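Local coordinates for protein D,D-dipeptidase/D,D-carboxypeptidase (Enterococcus faecalis, PDB 4MUQ) that is a zinc-dependent D,D-peptidase of vancomycin resistance that probably hydrolyses D-Ala-D-Ala dipeptides and removes terminal D-Ala from peptidoglycan precursors, at residues 174-179 against 244-249. Numbering follows the deposited sequence.
Sequences YPHSKI and GFVVTI
His-176 reaches out from the first turn of helix 176-183 and sets the edge of its imidazole against the side chain of Thr-248 on strand 244-250. NE2 of His-176 lies 2.9 Å from OG1 of Thr-248 in a hydrogen bond for which either atom could be the donor. OG1 stays near the ring plane but swings well toward CE1 (CE1-NE2-OG1 88°), which makes the bond bent. Thr-248 turns its hydroxyl to this edge with OG1 anti to its own carbonyl carbon (chi1 -57°), while its methyl CG2 and CD of Pro-175 reach toward each other, 4.2 Å apart. Pro-175, which follows a cis peptide bond and occupies the N-cap position, also places CD above one face of the His-176 ring, toward its rim. CG1 of Val-246 comes obliquely within 4.1 Å of CE1 of His-176. Val-246 and Thr-248 point toward the helix and Val-247 away, so the helix packs on one face of the C-terminal antiparallel sheet, where Ile-215 also touches His-176. ND1 makes the stronger bond, to Tyr-190 OH. Together the two bonds probably restrict rotation of the buried imidazole and satisfy its nitrogens in largely nonpolar surroundings.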
ATOM      1  N   TYR A 174       0.425  -3.919   8.737  1.00 16.82           N
ATOM      2  CA  TYR A 174       0.263  -3.508  10.123  1.00 15.14           C
ATOM      3  C   TYR A 174       1.653  -3.484  10.764  1.00 20.78           C
ATOM      4  O   TYR A 174       2.478  -4.350  10.480  1.00 21.89           O
ATOM      5  CB  TYR A 174      -0.627  -4.530  10.825  1.00 18.08           C
ATOM      6  CG  TYR A 174      -1.041  -4.174  12.228  1.00 20.02           C
ATOM      7  CD1 TYR A 174      -2.157  -3.369  12.462  1.00 21.58           C
ATOM      8  CD2 TYR A 174      -0.337  -4.655  13.321  1.00 22.71           C
ATOM      9  CE1 TYR A 174      -2.544  -3.045  13.746  1.00 24.44           C
ATOM     10  CE2 TYR A 174      -0.722  -4.336  14.618  1.00 22.45           C
ATOM     11  CZ  TYR A 174      -1.826  -3.532  14.816  1.00 23.35           C
ATOM     12  OH  TYR A 174      -2.215  -3.211  16.099  1.00 29.60           O
ATOM     13  N   PRO A 175       1.923  -2.516  11.661  1.00 16.65           N
ATOM     14  CA  PRO A 175       1.035  -1.481  12.208  1.00 14.79           C
ATOM     15  C   PRO A 175       1.120  -0.152  11.462  1.00 14.77           C
ATOM     16  O   PRO A 175       0.505   0.830  11.903  1.00 15.02           O
ATOM     17  CB  PRO A 175       1.585  -1.297  13.624  1.00 15.95           C
ATOM     18  CG  PRO A 175       3.068  -1.479  13.437  1.00 19.50           C
ATOM     19  CD  PRO A 175       3.223  -2.540  12.358  1.00 20.77           C
ATOM     20  N   HIS A 176       1.860  -0.107  10.359  1.00 11.87           N
ATOM     21  CA  HIS A 176       2.019   1.134   9.615  1.00 12.05           C
ATOM     22  C   HIS A 176       0.688   1.769   9.262  1.00 12.77           C
ATOM     23  O   HIS A 176       0.521   2.975   9.408  1.00 13.80           O
ATOM     24  CB  HIS A 176       2.859   0.893   8.362  1.00 10.68           C
ATOM     25  CG  HIS A 176       4.114   0.145   8.661  1.00 10.95           C
ATOM     26  ND1 HIS A 176       5.214   0.735   9.255  1.00 13.39           N
ATOM     27  CD2 HIS A 176       4.410  -1.168   8.533  1.00 12.31           C
ATOM     28  CE1 HIS A 176       6.144  -0.183   9.449  1.00 16.29           C
ATOM     29  NE2 HIS A 176       5.679  -1.346   9.025  1.00 14.32           N
ATOM     30  N   SER A 177      -0.264   0.955   8.808  1.00 12.58           N
ATOM     31  CA  SER A 177      -1.579   1.475   8.440  1.00 11.54           C
ATOM     32  C   SER A 177      -2.301   2.116   9.619  1.00 13.54           C
ATOM     33  O   SER A 177      -3.032   3.102   9.453  1.00 15.22           O
ATOM     34  CB  SER A 177      -2.436   0.363   7.833  1.00 14.46           C
ATOM     35  OG  SER A 177      -2.529  -0.731   8.713  1.00 13.81           O
ATOM     36  N   LYS A 178      -2.092   1.560  10.807  1.00 13.07           N
ATOM     37  CA  LYS A 178      -2.731   2.070  12.013  1.00 13.97           C
ATOM     38  C   LYS A 178      -2.082   3.373  12.452  1.00 16.90           C
ATOM     39  O   LYS A 178      -2.775   4.314  12.856  1.00 17.33           O
ATOM     40  CB  LYS A 178      -2.663   1.037  13.138  1.00 15.04           C
ATOM     41  CG  LYS A 178      -3.523   1.374  14.337  1.00 19.68           C
ATOM     42  CD  LYS A 178      -4.993   1.367  13.954  1.00 22.30           C
ATOM     43  CE  LYS A 178      -5.864   1.562  15.188  1.00 27.56           C
ATOM     44  NZ  LYS A 178      -7.311   1.456  14.852  1.00 31.46           N
ATOM     45  N   ILE A 179      -0.753   3.432  12.370  1.00 15.41           N
ATOM     46  CA  ILE A 179      -0.034   4.647  12.730  1.00 14.62           C
ATOM     47  C   ILE A 179      -0.459   5.761  11.772  1.00 16.81           C
ATOM     48  O   ILE A 179      -0.679   6.890  12.198  1.00 16.39           O
ATOM     49  CB  ILE A 179       1.481   4.422  12.663  1.00 17.16           C
ATOM     50  CG1 ILE A 179       1.889   3.357  13.673  1.00 17.94           C
ATOM     51  CG2 ILE A 179       2.240   5.717  12.932  1.00 18.21           C
ATOM     52  CD1 ILE A 179       3.281   2.817  13.449  1.00 20.36           C
ATOM     53  N   GLY A 244      16.038   4.592   1.287  1.00 16.61           N
ATOM     54  CA  GLY A 244      16.386   3.758   2.425  1.00 17.80           C
ATOM     55  C   GLY A 244      15.355   2.704   2.773  1.00 13.78           C
ATOM     56  O   GLY A 244      14.475   2.345   1.962  1.00 14.08           O
ATOM     57  N   PHE A 245      15.465   2.216   4.004  1.00 16.15           N
ATOM     58  CA  PHE A 245      14.719   1.061   4.448  1.00 17.30           C
ATOM     59  C   PHE A 245      13.936   1.376   5.712  1.00 14.36           C
ATOM     60  O   PHE A 245      14.368   2.186   6.545  1.00 15.60           O
ATOM     61  CB  PHE A 245      15.670  -0.113   4.707  1.00 17.15           C
ATOM     62  CG  PHE A 245      16.494  -0.511   3.512  1.00 17.50           C
ATOM     63  CD1 PHE A 245      15.953  -1.327   2.520  1.00 19.19           C
ATOM     64  CD2 PHE A 245      17.799  -0.063   3.368  1.00 20.50           C
ATOM     65  CE1 PHE A 245      16.709  -1.698   1.418  1.00 17.87           C
ATOM     66  CE2 PHE A 245      18.561  -0.427   2.263  1.00 21.17           C
ATOM     67  CZ  PHE A 245      18.013  -1.249   1.285  1.00 21.87           C
ATOM     68  N   VAL A 246      12.787   0.723   5.851  1.00 16.12           N
ATOM     69  CA  VAL A 246      12.018   0.754   7.082  1.00 13.57           C
ATOM     70  C   VAL A 246      12.016  -0.647   7.682  1.00 15.34           C
ATOM     71  O   VAL A 246      11.658  -1.628   7.010  1.00 15.84           O
ATOM     72  CB  VAL A 246      10.583   1.226   6.835  1.00 14.12           C
ATOM     73  CG1 VAL A 246       9.777   1.182   8.128  1.00 16.88           C
ATOM     74  CG2 VAL A 246      10.604   2.634   6.278  1.00 18.56           C
ATOM     75  N   VAL A 247      12.420  -0.734   8.942  1.00 14.93           N
ATOM     76  CA  VAL A 247      12.540  -2.000   9.648  1.00 16.90           C
ATOM     77  C   VAL A 247      11.458  -2.088  10.719  1.00 16.97           C
ATOM     78  O   VAL A 247      11.286  -1.151  11.514  1.00 18.82           O
ATOM     79  CB  VAL A 247      13.934  -2.132  10.316  1.00 18.17           C
ATOM     80  CG1 VAL A 247      14.062  -3.462  11.037  1.00 19.67           C
ATOM     81  CG2 VAL A 247      15.030  -1.964   9.267  1.00 22.17           C
ATOM     82  N   THR A 248      10.743  -3.213  10.744  1.00 16.59           N
ATOM     83  CA  THR A 248       9.677  -3.449  11.709  1.00 15.95           C
ATOM     84  C   THR A 248      10.039  -4.669  12.542  1.00 18.92           C
ATOM     85  O   THR A 248      10.237  -5.758  12.004  1.00 19.81           O
ATOM     86  CB  THR A 248       8.312  -3.676  10.996  1.00 14.75           C
ATOM     87  OG1 THR A 248       8.020  -2.549  10.162  1.00 14.81           O
ATOM     88  CG2 THR A 248       7.196  -3.836  12.010  1.00 16.76           C
ATOM     89  N   ILE A 249      10.144  -4.481  13.856  1.00 20.03           N
ATOM     90  CA  ILE A 249      10.556  -5.544  14.763  1.00 22.90           C
ATOM     91  C   ILE A 249       9.427  -5.857  15.731  1.00 24.19           C
ATOM     92  O   ILE A 249       8.926  -4.965  16.410  1.00 25.51           O
ATOM     93  CB  ILE A 249      11.782  -5.119  15.598  1.00 24.52           C
ATOM     94  CG1 ILE A 249      12.928  -4.646  14.701  1.00 37.15           C
ATOM     95  CG2 ILE A 249      12.216  -6.250  16.524  1.00 40.95           C
ATOM     96  CD1 ILE A 249      13.441  -5.702  13.772  1.00 36.50           C
TER